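Local coordinates for carbohydrate-binding module family 14 protein (Pseudocercospora fuligena, PDB 4Z4A) that probably binds chitin through a CBM14 (peritrophin-A-like) fold, as an Avr4 effector of a fungal plant pathogen thought to be recognised by the Cf-4 receptor, at residues F26-A31 and G68-M73; N53-C58 and M73-G78; L80-K85 and N93-L98. All coordinates share one frame; numbering follows the deposited sequence.

Contact 1. Residues F26-A31 and G68-M73; sequences FVCPAA and GIIHEM. With EDO (1,2-ethanediol), chain P.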
ATOM      1  N   PHE B  26      11.635 -13.175  10.101  1.00 56.04           N
ATOM      2  CA  PHE B  26      10.389 -13.474   9.413  1.00 54.86           C
ATOM      3  C   PHE B  26      10.673 -13.557   7.938  1.00 47.35           C
ATOM      4  O   PHE B  26      11.581 -12.912   7.430  1.00 48.74           O
ATOM      5  CB  PHE B  26       9.245 -12.475   9.701  1.00 60.31           C
ATOM      6  CG  PHE B  26       9.677 -11.198  10.367  1.00 69.88           C
ATOM      7  CD1 PHE B  26       9.809 -11.131  11.754  1.00 74.16           C
ATOM      8  CD2 PHE B  26       9.916 -10.041   9.616  1.00 75.28           C
ATOM      9  CE1 PHE B  26      10.194  -9.944  12.376  1.00 74.71           C
ATOM     10  CE2 PHE B  26      10.303  -8.854  10.236  1.00 73.29           C
ATOM     11  CZ  PHE B  26      10.440  -8.807  11.615  1.00 75.08           C
ATOM     12  N   VAL B  27       9.917 -14.403   7.263  1.00 40.01           N
ATOM     13  CA  VAL B  27       9.959 -14.513   5.836  1.00 37.86           C
ATOM     14  C   VAL B  27       8.545 -14.318   5.329  1.00 37.01           C
ATOM     15  O   VAL B  27       7.587 -14.344   6.119  1.00 37.61           O
ATOM     16  CB  VAL B  27      10.527 -15.879   5.379  1.00 40.04           C
ATOM     17  CG1 VAL B  27      11.962 -16.050   5.864  1.00 43.13           C
ATOM     18  CG2 VAL B  27       9.664 -17.022   5.873  1.00 40.84           C
ATOM     19  N   CYS B  28       8.401 -14.087   4.034  1.00 35.50           N
ATOM     20  CA  CYS B  28       7.065 -13.951   3.444  1.00 33.87           C
ATOM     21  C   CYS B  28       6.384 -15.286   3.284  1.00 32.34           C
ATOM     22  O   CYS B  28       6.998 -16.216   2.821  1.00 32.47           O
ATOM     23  CB  CYS B  28       7.151 -13.263   2.087  1.00 35.35           C
ATOM     24  SG  CYS B  28       7.622 -11.553   2.356  1.00 38.33           S
ATOM     25  N   PRO B  29       5.082 -15.378   3.639  1.00 30.07           N
ATOM     26  CA  PRO B  29       4.418 -16.636   3.390  1.00 30.38           C
ATOM     27  C   PRO B  29       4.106 -16.800   1.891  1.00 29.79           C
ATOM     28  O   PRO B  29       3.370 -16.013   1.300  1.00 28.90           O
ATOM     29  CB  PRO B  29       3.164 -16.557   4.258  1.00 29.85           C
ATOM     30  CG  PRO B  29       2.873 -15.083   4.360  1.00 29.80           C
ATOM     31  CD  PRO B  29       4.251 -14.454   4.444  1.00 30.30           C
ATOM     32  N   ALA B  30       4.660 -17.857   1.291  1.00 31.61           N
ATOM     33  CA  ALA B  30       4.539 -18.056  -0.139  1.00 33.55           C
ATOM     34  C   ALA B  30       3.105 -18.278  -0.580  1.00 30.96           C
ATOM     35  O   ALA B  30       2.759 -17.998  -1.719  1.00 29.08           O
ATOM     36  CB  ALA B  30       5.380 -19.258  -0.580  1.00 34.85           C
ATOM     37  N   ALA B  31       2.282 -18.853   0.292  1.00 30.61           N
ATOM     38  CA  ALA B  31       0.924 -19.152  -0.079  1.00 30.97           C
ATOM     39  C   ALA B  31       0.203 -17.881  -0.515  1.00 29.49           C
ATOM     40  O   ALA B  31      -0.590 -17.901  -1.447  1.00 29.33           O
ATOM     41  CB  ALA B  31       0.192 -19.785   1.060  1.00 31.75           C
ATOM     42  N   GLY B  68       8.334 -14.193  -1.866  1.00 35.14           N
ATOM     43  CA  GLY B  68       8.126 -12.817  -1.500  1.00 34.99           C
ATOM     44  C   GLY B  68       9.348 -12.223  -0.861  1.00 34.19           C
ATOM     45  O   GLY B  68      10.171 -12.949  -0.273  1.00 38.82           O
ATOM     46  N   ILE B  69       9.452 -10.910  -0.995  1.00 36.23           N
ATOM     47  CA  ILE B  69      10.468 -10.103  -0.347  1.00 36.60           C
ATOM     48  C   ILE B  69       9.849  -9.258   0.765  1.00 35.46           C
ATOM     49  O   ILE B  69       8.834  -8.572   0.540  1.00 33.47           O
ATOM     50  CB  ILE B  69      11.140  -9.184  -1.378  1.00 39.22           C
ATOM     51  CG1 ILE B  69      11.828 -10.019  -2.465  1.00 41.56           C
ATOM     52  CG2 ILE B  69      12.124  -8.252  -0.679  1.00 42.36           C
ATOM     53  CD1 ILE B  69      12.189  -9.205  -3.688  1.00 42.45           C
ATOM     54  N   ILE B  70      10.457  -9.314   1.961  1.00 34.77           N
ATOM     55  CA  ILE B  70       9.973  -8.587   3.142  1.00 36.04           C
ATOM     56  C   ILE B  70      10.347  -7.119   3.042  1.00 37.14           C
ATOM     57  O   ILE B  70      11.514  -6.795   2.774  1.00 34.66           O
ATOM     58  CB  ILE B  70      10.603  -9.126   4.472  1.00 38.99           C
ATOM     59  CG1 ILE B  70      10.051 -10.505   4.823  1.00 41.27           C
ATOM     60  CG2 ILE B  70      10.392  -8.180   5.664  1.00 38.90           C
ATOM     61  CD1 ILE B  70       8.703 -10.472   5.527  1.00 42.45           C
ATOM     62  N   HIS B  71       9.366  -6.242   3.287  1.00 34.67           N
ATOM     63  CA  HIS B  71       9.582  -4.808   3.518  1.00 33.61           C
ATOM     64  C   HIS B  71       8.989  -4.408   4.857  1.00 34.80           C
ATOM     65  O   HIS B  71       7.785  -4.559   5.075  1.00 33.61           O
ATOM     66  CB  HIS B  71       8.925  -3.992   2.414  1.00 34.50           C
ATOM     67  CG  HIS B  71       9.466  -4.279   1.059  1.00 35.60           C
ATOM     68  ND1 HIS B  71      10.622  -3.688   0.589  1.00 37.83           N
ATOM     69  CD2 HIS B  71       9.040  -5.107   0.079  1.00 37.04           C
ATOM     70  CE1 HIS B  71      10.878  -4.135  -0.626  1.00 38.92           C
ATOM     71  NE2 HIS B  71       9.936  -4.996  -0.961  1.00 40.89           N
ATOM     72  N   GLU B  72       9.827  -3.967   5.785  1.00 34.75           N
ATOM     73  CA  GLU B  72       9.369  -3.423   7.062  1.00 36.19           C
ATOM     74  C   GLU B  72       9.029  -1.957   6.857  1.00 35.28           C
ATOM     75  O   GLU B  72       9.883  -1.126   6.589  1.00 35.79           O
ATOM     76  CB  GLU B  72      10.441  -3.637   8.144  1.00 40.58           C
ATOM     77  CG  GLU B  72      10.700  -5.117   8.370  1.00 43.05           C
ATOM     78  CD  GLU B  72      11.718  -5.371   9.472  1.00 50.40           C
ATOM     79  OE1 GLU B  72      12.779  -5.940   9.164  1.00 53.44           O
ATOM     80  OE2 GLU B  72      11.464  -4.999  10.639  1.00 51.40           O
ATOM     81  N   MET B  73       7.746  -1.635   6.917  1.00 32.10           N
ATOM     82  CA  MET B  73       7.278  -0.307   6.562  1.00 30.83           C
ATOM     83  C   MET B  73       6.841   0.483   7.810  1.00 30.69           C
ATOM     84  O   MET B  73       6.123  -0.062   8.675  1.00 30.27           O
ATOM     85  CB  MET B  73       6.070  -0.426   5.614  1.00 30.12           C
ATOM     86  CG  MET B  73       6.288  -1.263   4.356  1.00 29.40           C
ATOM     87  SD  MET B  73       7.509  -0.556   3.216  1.00 33.92           S
ATOM     88  CE  MET B  73       6.626   0.923   2.688  1.00 35.94           C
TER
HETATM   89  C1  EDO P 206       5.160 -11.928   7.276  1.00 50.57           C
HETATM   90  O1  EDO P 206       6.460 -12.284   7.748  1.00 55.41           O
HETATM   91  C2  EDO P 206       4.203 -12.035   8.451  1.00 53.33           C
HETATM   92  O2  EDO P 206       3.387 -13.216   8.348  1.00 59.32           O
HETATM   93  O   HOH W   1      10.756 -13.836   2.232  1.00 38.90           O
HETATM   94  O   HOH W   2       8.145 -16.238   0.200  1.00 39.97           O
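Cys28 and Ile70 meet side chain to side chain, with Cys28 SG 3.5 Å from Ile70 CD1. The sulfur takes up its place beside its own backbone N, anti to the carbonyl carbon (chi1 -69°), and also touches the backbone carbonyl carbon of Ile69. Gly68, having no side chain, lies with its CA against Cys28 CB at 3.7 Å, and the two backbones come close here, Cys28 CA and Gly68 CA being 5.2 Å apart.

No direct hydrogen bond joins the segments; two waters do the bridging. One accepts from Cys28 N and donates to Gly68 O, the other donates to Cys28 O and accepts from Gly68 N, so both backbone polar groups of each residue are engaged.

Ile70 CG1 also stands beside its backbone N, and a chi2 of -82° turns CD1 to the Cys28 sulfur. Ile70 CD1 lies more loosely, at 4.3 Å, from Phe26 CD2. An ethanediol, probably from crystallisation, donates through its O1 to Val27 O, and this O1 is 3.6 Å from Ile70 CD1. Farther along, the Glu72 chain extends until Glu72 CD lies in the plane of the Phe26 ring at the edge, 3.8 Å from Phe26 CE2, with carboxylate and ring planes 79° apart. Phe26 is poorly ordered, so its contacts with Ile70 and Glu72 are both less certain; Glu72 OE2 has its salt bridge with Lys50.

The contact lays the segment leading into helix 30-36 over strand 68-74, an outermost strand of the three-stranded antiparallel sheet. The Cys28-Cys58 disulfide ties that segment to the adjacent strand 54-60, where Phe26 and Ile70 both pack on Ile56.

Contact 2. Residues N53-C58 and M73-G78; sequences NGYIQC and MPCPSG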
ATOM      1  N   ASN B  53       4.041   0.764  15.429  1.00 32.42           N
ATOM      2  CA  ASN B  53       4.166   2.004  14.608  1.00 35.73           C
ATOM      3  C   ASN B  53       4.658   1.670  13.179  1.00 33.28           C
ATOM      4  O   ASN B  53       5.450   2.407  12.593  1.00 32.08           O
ATOM      5  CB  ASN B  53       5.061   3.069  15.293  1.00 40.34           C
ATOM      6  CG  ASN B  53       5.113   4.434  14.533  1.00 43.01           C
ATOM      7  OD1 ASN B  53       6.198   4.982  14.316  1.00 43.56           O
ATOM      8  ND2 ASN B  53       3.964   4.993  14.172  1.00 42.64           N
ATOM      9  N   GLY B  54       4.221   0.520  12.667  1.00 32.06           N
ATOM     10  CA  GLY B  54       4.538   0.078  11.321  1.00 31.48           C
ATOM     11  C   GLY B  54       3.917  -1.264  10.989  1.00 29.40           C
ATOM     12  O   GLY B  54       3.055  -1.789  11.733  1.00 30.55           O
ATOM     13  N   TYR B  55       4.339  -1.833   9.870  1.00 30.06           N
ATOM     14  CA  TYR B  55       3.769  -3.081   9.347  1.00 27.33           C
ATOM     15  C   TYR B  55       4.759  -3.719   8.400  1.00 28.42           C
ATOM     16  O   TYR B  55       5.877  -3.210   8.200  1.00 31.44           O
ATOM     17  CB  TYR B  55       2.414  -2.815   8.632  1.00 26.27           C
ATOM     18  CG  TYR B  55       2.548  -1.848   7.472  1.00 26.76           C
ATOM     19  CD1 TYR B  55       2.641  -0.460   7.690  1.00 26.96           C
ATOM     20  CD2 TYR B  55       2.543  -2.311   6.152  1.00 24.95           C
ATOM     21  CE1 TYR B  55       2.771   0.413   6.634  1.00 26.93           C
ATOM     22  CE2 TYR B  55       2.673  -1.441   5.090  1.00 26.44           C
ATOM     23  CZ  TYR B  55       2.756  -0.078   5.324  1.00 27.07           C
ATOM     24  OH  TYR B  55       2.872   0.810   4.261  1.00 28.15           O
ATOM     25  N   ILE B  56       4.389  -4.887   7.891  1.00 26.79           N
ATOM     26  CA  ILE B  56       5.186  -5.614   6.950  1.00 27.72           C
ATOM     27  C   ILE B  56       4.387  -5.740   5.641  1.00 28.15           C
ATOM     28  O   ILE B  56       3.200  -6.125   5.656  1.00 26.21           O
ATOM     29  CB  ILE B  56       5.516  -7.004   7.463  1.00 31.74           C
ATOM     30  CG1 ILE B  56       6.470  -6.902   8.674  1.00 33.18           C
ATOM     31  CG2 ILE B  56       6.126  -7.863   6.338  1.00 31.57           C
ATOM     32  CD1 ILE B  56       6.723  -8.239   9.334  1.00 38.50           C
ATOM     33  N   GLN B  57       5.033  -5.362   4.538  1.00 27.99           N
ATOM     34  CA  GLN B  57       4.493  -5.661   3.206  1.00 27.11           C
ATOM     35  C   GLN B  57       5.408  -6.655   2.548  1.00 29.19           C
ATOM     36  O   GLN B  57       6.654  -6.456   2.533  1.00 29.36           O
ATOM     37  CB  GLN B  57       4.395  -4.420   2.357  1.00 28.63           C
ATOM     38  CG  GLN B  57       3.823  -4.661   0.960  1.00 28.51           C
ATOM     39  CD  GLN B  57       3.355  -3.368   0.325  1.00 30.59           C
ATOM     40  OE1 GLN B  57       3.443  -2.308   0.930  1.00 31.43           O
ATOM     41  NE2 GLN B  57       2.845  -3.453  -0.879  1.00 32.50           N
ATOM     42  N   CYS B  58       4.815  -7.722   2.004  1.00 29.03           N
ATOM     43  CA  CYS B  58       5.524  -8.680   1.167  1.00 31.04           C
ATOM     44  C   CYS B  58       5.320  -8.344  -0.297  1.00 30.48           C
ATOM     45  O   CYS B  58       4.211  -8.130  -0.751  1.00 28.94           O
ATOM     46  CB  CYS B  58       5.082 -10.107   1.459  1.00 33.87           C
ATOM     47  SG  CYS B  58       5.810 -10.666   3.001  1.00 34.86           S
ATOM     48  N   MET B  73       7.746  -1.635   6.917  1.00 32.10           N
ATOM     49  CA  MET B  73       7.278  -0.307   6.562  1.00 30.83           C
ATOM     50  C   MET B  73       6.841   0.483   7.810  1.00 30.69           C
ATOM     51  O   MET B  73       6.123  -0.062   8.675  1.00 30.27           O
ATOM     52  CB  MET B  73       6.070  -0.426   5.614  1.00 30.12           C
ATOM     53  CG  MET B  73       6.288  -1.263   4.356  1.00 29.40           C
ATOM     54  SD  MET B  73       7.509  -0.556   3.216  1.00 33.92           S
ATOM     55  CE  MET B  73       6.626   0.923   2.688  1.00 35.94           C
ATOM     56  N   PRO B  74       7.182   1.770   7.882  1.00 31.23           N
ATOM     57  CA  PRO B  74       6.734   2.567   9.016  1.00 30.78           C
ATOM     58  C   PRO B  74       5.313   3.140   8.805  1.00 29.98           C
ATOM     59  O   PRO B  74       4.856   3.275   7.665  1.00 29.91           O
ATOM     60  CB  PRO B  74       7.752   3.712   9.031  1.00 32.00           C
ATOM     61  CG  PRO B  74       8.019   3.942   7.585  1.00 33.13           C
ATOM     62  CD  PRO B  74       8.075   2.548   6.999  1.00 32.78           C
ATOM     63  N   CYS B  75       4.640   3.460   9.897  1.00 29.15           N
ATOM     64  CA  CYS B  75       3.457   4.285   9.879  1.00 29.59           C
ATOM     65  C   CYS B  75       3.913   5.703  10.134  1.00 30.15           C
ATOM     66  O   CYS B  75       4.954   5.914  10.790  1.00 31.99           O
ATOM     67  CB  CYS B  75       2.482   3.907  10.993  1.00 30.74           C
ATOM     68  SG  CYS B  75       1.628   2.342  10.646  1.00 32.12           S
ATOM     69  N   PRO B  76       3.099   6.692   9.721  1.00 29.10           N
ATOM     70  CA  PRO B  76       3.328   8.077  10.106  1.00 29.47           C
ATOM     71  C   PRO B  76       3.405   8.201  11.642  1.00 28.96           C
ATOM     72  O   PRO B  76       2.742   7.464  12.399  1.00 28.70           O
ATOM     73  CB  PRO B  76       2.124   8.822   9.516  1.00 28.50           C
ATOM     74  CG  PRO B  76       1.758   7.974   8.330  1.00 28.33           C
ATOM     75  CD  PRO B  76       1.975   6.566   8.776  1.00 27.75           C
ATOM     76  N   SER B  77       4.204   9.128  12.133  1.00 31.28           N
ATOM     77  CA  SER B  77       4.271   9.415  13.572  0.64 29.92           C
ATOM     78  C   SER B  77       2.883   9.522  14.182  1.00 29.43           C
ATOM     79  O   SER B  77       2.041  10.268  13.701  1.00 30.87           O
ATOM     80  CB  SER B  77       5.019  10.738  13.800  0.64 31.74           C
ATOM     81  OG  SER B  77       5.145  11.059  15.194  0.64 32.19           O
ATOM     82  N   GLY B  78       2.635   8.793  15.248  1.00 29.03           N
ATOM     83  CA  GLY B  78       1.376   8.902  15.942  1.00 30.87           C
ATOM     84  C   GLY B  78       0.279   7.963  15.476  1.00 29.90           C
ATOM     85  O   GLY B  78      -0.811   7.978  16.056  1.00 31.90           O
TER
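Tyr55 and Met73 pair through their backbones as an antiparallel hydrogen-bonded pair: Tyr55 N gives to Met73 O and Met73 N to Tyr55 O, both at 2.8 Å. Gly54 and Pro74 follow as a non-hydrogen-bonded pair with CA atoms 4.0 Å apart; Gly54 CA comes within 3.1 Å of Met73 O, a closeness that a residue with no side chain allows. Beyond it, Cys75 N donates to Asn53 O, 3.0 Å away.

These bonds close the open end of the beta hairpin formed by strands 54-60 and 68-74, part of the three-stranded antiparallel sheet of this chitin-binding, peritrophin-A-type domain.

The side-chain polar contact belongs to Asn53. Its CG stands anti to the backbone N (chi1 -175°). Asn53 ND2 donates to Pro76 O, which lies in the amide plane, through a rather long and bent bond (3.3 Å, 147°); ND2 also bonds to Leu79 O.

Apolar contacts centre on the Tyr55 ring. Met73 CB sits over one face in a CH-pi contact, 3.3 Å from Tyr55 CZ and offset toward the rim, while Met73 CG touches CE2. Cys75 SG, disulfide-bonded to Cys88, approaches the ring edge instead, 4.2 Å from Tyr55 CD1. Trp81 stacks with the same ring, and Pro41 of the second subunit packs on Met73.

Contact 3. Residues L80-K85 and N93-L98; sequences LWNDNK and NTTCGL. With EDO (1,2-ethanediol), chain R; EDO (1,2-ethanediol), chain Q.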
ATOM      1  N   LEU B  80      -0.857   3.951  14.347  1.00 25.86           N
ATOM      2  CA  LEU B  80      -0.578   2.589  14.712  1.00 24.93           C
ATOM      3  C   LEU B  80      -1.247   1.689  13.672  1.00 24.73           C
ATOM      4  O   LEU B  80      -2.256   2.042  13.081  1.00 22.40           O
ATOM      5  CB  LEU B  80      -1.147   2.261  16.093  1.00 25.40           C
ATOM      6  CG  LEU B  80      -0.581   3.077  17.270  1.00 26.61           C
ATOM      7  CD1 LEU B  80      -1.212   2.543  18.529  1.00 26.99           C
ATOM      8  CD2 LEU B  80       0.950   3.106  17.320  1.00 28.58           C
ATOM      9  N   TRP B  81      -0.719   0.484  13.531  1.00 23.64           N
ATOM     10  CA  TRP B  81      -1.347  -0.487  12.617  1.00 22.50           C
ATOM     11  C   TRP B  81      -2.723  -0.929  13.055  1.00 21.62           C
ATOM     12  O   TRP B  81      -2.953  -1.225  14.244  1.00 22.98           O
ATOM     13  CB  TRP B  81      -0.480  -1.703  12.505  1.00 22.33           C
ATOM     14  CG  TRP B  81      -0.909  -2.650  11.400  1.00 23.01           C
ATOM     15  CD1 TRP B  81      -1.319  -3.931  11.553  1.00 23.52           C
ATOM     16  CD2 TRP B  81      -0.932  -2.382   9.986  1.00 22.76           C
ATOM     17  NE1 TRP B  81      -1.598  -4.498  10.331  1.00 22.55           N
ATOM     18  CE2 TRP B  81      -1.330  -3.573   9.347  1.00 22.02           C
ATOM     19  CE3 TRP B  81      -0.573  -1.273   9.195  1.00 24.32           C
ATOM     20  CZ2 TRP B  81      -1.458  -3.665   7.955  1.00 23.02           C
ATOM     21  CZ3 TRP B  81      -0.695  -1.371   7.829  1.00 22.46           C
ATOM     22  CH2 TRP B  81      -1.125  -2.564   7.222  1.00 22.28           C
ATOM     23  N   ASN B  82      -3.638  -0.969  12.088  1.00 20.61           N
ATOM     24  CA  ASN B  82      -5.008  -1.439  12.298  1.00 19.59           C
ATOM     25  C   ASN B  82      -5.164  -2.573  11.284  1.00 20.91           C
ATOM     26  O   ASN B  82      -5.428  -2.324  10.106  1.00 19.82           O
ATOM     27  CB  ASN B  82      -6.013  -0.352  12.028  1.00 20.24           C
ATOM     28  CG  ASN B  82      -7.465  -0.809  12.026  1.00 21.81           C
ATOM     29  OD1 ASN B  82      -7.811  -2.005  12.099  1.00 22.13           O
ATOM     30  ND2 ASN B  82      -8.348   0.137  11.820  1.00 22.63           N
ATOM     31  N   ASP B  83      -4.945  -3.789  11.770  1.00 20.18           N
ATOM     32  CA  ASP B  83      -5.027  -4.957  10.877  1.00 21.60           C
ATOM     33  C   ASP B  83      -6.399  -5.288  10.335  1.00 21.90           C
ATOM     34  O   ASP B  83      -6.483  -6.017   9.303  1.00 23.20           O
ATOM     35  CB  ASP B  83      -4.452  -6.171  11.589  1.00 23.62           C
ATOM     36  CG  ASP B  83      -3.902  -7.210  10.613  1.00 24.30           C
ATOM     37  OD1 ASP B  83      -3.045  -6.911   9.759  1.00 23.02           O
ATOM     38  OD2 ASP B  83      -4.378  -8.358  10.728  1.00 27.55           O
ATOM     39  N   ASN B  84      -7.458  -4.802  10.955  1.00 21.75           N
ATOM     40  CA  ASN B  84      -8.823  -4.955  10.444  1.00 23.08           C
ATOM     41  C   ASN B  84      -9.019  -4.327   9.070  1.00 23.32           C
ATOM     42  O   ASN B  84      -9.712  -4.879   8.217  1.00 25.29           O
ATOM     43  CB  ASN B  84      -9.860  -4.382  11.401  1.00 24.31           C
ATOM     44  CG  ASN B  84      -9.849  -5.080  12.743  1.00 24.19           C
ATOM     45  OD1 ASN B  84      -9.812  -4.439  13.812  1.00 27.85           O
ATOM     46  ND2 ASN B  84      -9.779  -6.363  12.702  1.00 23.35           N
ATOM     47  N   LYS B  85      -8.388  -3.177   8.882  1.00 21.99           N
ATOM     48  CA  LYS B  85      -8.484  -2.396   7.643  1.00 21.09           C
ATOM     49  C   LYS B  85      -7.207  -2.410   6.867  1.00 20.23           C
ATOM     50  O   LYS B  85      -7.133  -1.760   5.795  1.00 23.90           O
ATOM     51  CB  LYS B  85      -8.876  -0.929   8.021  1.00 23.23           C
ATOM     52  CG  LYS B  85     -10.342  -0.804   8.318  1.00 26.07           C
ATOM     53  CD  LYS B  85     -10.773   0.600   8.688  1.00 26.59           C
ATOM     54  CE  LYS B  85     -12.251   0.675   9.011  1.00 29.79           C
ATOM     55  NZ  LYS B  85     -12.663   2.068   9.347  1.00 32.66           N
ATOM     56  N   ASN B  93      -7.928   2.991  17.120  1.00 26.70           N
ATOM     57  CA  ASN B  93      -8.361   1.893  16.270  1.00 25.66           C
ATOM     58  C   ASN B  93      -7.367   0.760  16.106  1.00 24.81           C
ATOM     59  O   ASN B  93      -7.578  -0.154  15.245  1.00 23.78           O
ATOM     60  CB  ASN B  93      -8.645   2.462  14.889  1.00 27.53           C
ATOM     61  CG  ASN B  93      -9.731   3.494  14.918  1.00 29.13           C
ATOM     62  OD1 ASN B  93     -10.699   3.378  15.692  1.00 30.61           O
ATOM     63  ND2 ASN B  93      -9.602   4.518  14.074  1.00 29.91           N
ATOM     64  N   THR B  94      -6.313   0.735  16.893  1.00 23.77           N
ATOM     65  CA  THR B  94      -5.266  -0.261  16.674  1.00 23.01           C
ATOM     66  C   THR B  94      -5.676  -1.671  17.058  1.00 23.97           C
ATOM     67  O   THR B  94      -6.460  -1.890  17.983  1.00 24.35           O
ATOM     68  CB  THR B  94      -3.971   0.103  17.405  1.00 23.73           C
ATOM     69  OG1 THR B  94      -2.907  -0.673  16.875  1.00 25.65           O
ATOM     70  CG2 THR B  94      -4.100  -0.104  18.920  1.00 25.85           C
ATOM     71  N   THR B  95      -5.140  -2.632  16.314  1.00 24.18           N
ATOM     72  CA  THR B  95      -5.196  -4.024  16.633  1.00 24.98           C
ATOM     73  C   THR B  95      -3.895  -4.537  17.298  1.00 27.33           C
ATOM     74  O   THR B  95      -3.768  -5.738  17.593  1.00 26.93           O
ATOM     75  CB  THR B  95      -5.401  -4.844  15.352  1.00 24.30           C
ATOM     76  OG1 THR B  95      -4.372  -4.480  14.396  1.00 23.61           O
ATOM     77  CG2 THR B  95      -6.762  -4.604  14.811  1.00 24.60           C
ATOM     78  N   CYS B  96      -2.944  -3.647  17.548  1.00 29.53           N
ATOM     79  CA  CYS B  96      -1.620  -4.063  18.002  1.00 30.41           C
ATOM     80  C   CYS B  96      -1.637  -4.198  19.518  1.00 30.91           C
ATOM     81  O   CYS B  96      -2.163  -3.316  20.203  1.00 32.65           O
ATOM     82  CB  CYS B  96      -0.574  -3.056  17.598  1.00 31.77           C
ATOM     83  SG  CYS B  96       1.145  -3.535  17.986  1.00 35.35           S
ATOM     84  N   GLY B  97      -1.103  -5.311  19.980  1.00 31.70           N
ATOM     85  CA  GLY B  97      -1.089  -5.651  21.400  1.00 34.18           C
ATOM     86  C   GLY B  97       0.296  -5.587  22.025  1.00 36.88           C
ATOM     87  O   GLY B  97       0.436  -5.870  23.210  1.00 37.36           O
ATOM     88  N   LEU B  98       1.312  -5.193  21.265  1.00 36.45           N
ATOM     89  CA  LEU B  98       2.690  -5.197  21.759  1.00 39.30           C
ATOM     90  C   LEU B  98       2.879  -4.181  22.877  1.00 41.89           C
ATOM     91  O   LEU B  98       2.417  -3.057  22.768  1.00 39.41           O
ATOM     92  CB  LEU B  98       3.677  -4.893  20.629  1.00 39.87           C
ATOM     93  CG  LEU B  98       3.683  -5.920  19.491  1.00 40.90           C
ATOM     94  CD1 LEU B  98       4.719  -5.559  18.446  1.00 44.27           C
ATOM     95  CD2 LEU B  98       3.927  -7.333  20.016  1.00 43.59           C
TER
HETATM   96  C1  EDO R 208      -3.666  -9.775  14.074  1.00 53.82           C
HETATM   97  O1  EDO R 208      -4.806  -9.870  13.212  1.00 60.31           O
HETATM   98  C2  EDO R 208      -3.397  -8.336  14.447  1.00 50.52           C
HETATM   99  O2  EDO R 208      -2.392  -8.304  15.465  1.00 48.83           O
HETATM  100  C1  EDO Q 207      -3.861  -0.379   2.435  1.00 51.70           C
HETATM  101  O1  EDO Q 207      -3.818  -0.959   1.124  1.00 49.28           O
HETATM  102  C2  EDO Q 207      -5.274   0.026   2.823  1.00 48.22           C
HETATM  103  O2  EDO Q 207      -6.066  -1.117   3.086  1.00 54.71           O
HETATM  104  O   HOH W   3      -9.965  -1.576  14.586  1.00 28.88           O
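Thr94 and Thr95 grip the backbone of segment 80-85 through their hydroxyls, and this is the tight part of the contact. Thr94 OG1, placed anti to its own backbone N (chi1 -164°), donates to Trp81 O at 2.7 Å. The same oxygen accepts from Cys96 N, 3.0 Å away, which closes an ST turn. Trp81 O takes a second, weak bond from Thr95 N. Thr95 OG1 lies between its backbone N and carbonyl carbon (chi1 54°) and accepts from Asp83 N at 2.8 Å, with an N-H...O angle of 168°. Toward segment 80-85 the two neighbouring threonines thus serve opposite roles: one hydroxyl gives to a carbonyl, the next receives from an amide. Leu80 CB lies in van der Waals contact with Thr94 OG1 at 3.5 Å; the apolar contact is that of Leu80 CD1, 3.9 Å from both Thr94 CB and Thr94 CG2. Buried Asn82 belongs to this inner part too: its CG lies 3.3 Å from Asn93 O, while its ND2 is hydrogen-bonded to Asp89.

The solvent side begins at exposed Asn84, whose OD1 comes within 3.2 Å of the Thr95 CG2 methyl; a water lies between Asn84 OD1 and Asn93 O, within donating distance of each. On a separate side, beside Asp83, an ethanediol probably from the crystallisation liquor donates from O1 to Asp83 OD2. The other carboxylate oxygen, Asp83 OD1, receives Trp81 NE1 at 2.9 Å in the indole plane and also pairs with Lys86.

Within the fold, the loop after strand 87-89 crosses back over strand 80-82, which forms the small two-stranded antiparallel sheet with 87-89. The Cys96-Cys52 disulfide ties the loop to the residue next to Asn53, and the indole of Trp81 stacks with Tyr55 on strand 54-60.

Contacts 1 and 2 share Met73 and strand 68-74, with centres about 14 Å apart. His71 N lies 2.8 Å from Gln57 O, a probable hydrogen bond between them, and Phe26 CD2 packs on Ile56 CD1 at 3.7 Å. Contact 2 adjoins contact 3, about 11 Å away between centres: the ring stack, with Tyr55 CG 3.3 Å from Trp81 CZ3, and Cys75 SG, 4.2 Å from Trp81 N, connect them. Contacts 1 and 3 do not touch; their centres are about 19 Å apart, on opposite sides of the chain's centre. Contacts 1 and 2 reach the second subunit, whereas contact 3 does not. The small molecules here are ethanediols, probably from crystallisation, and by themselves do not locate a chitin site.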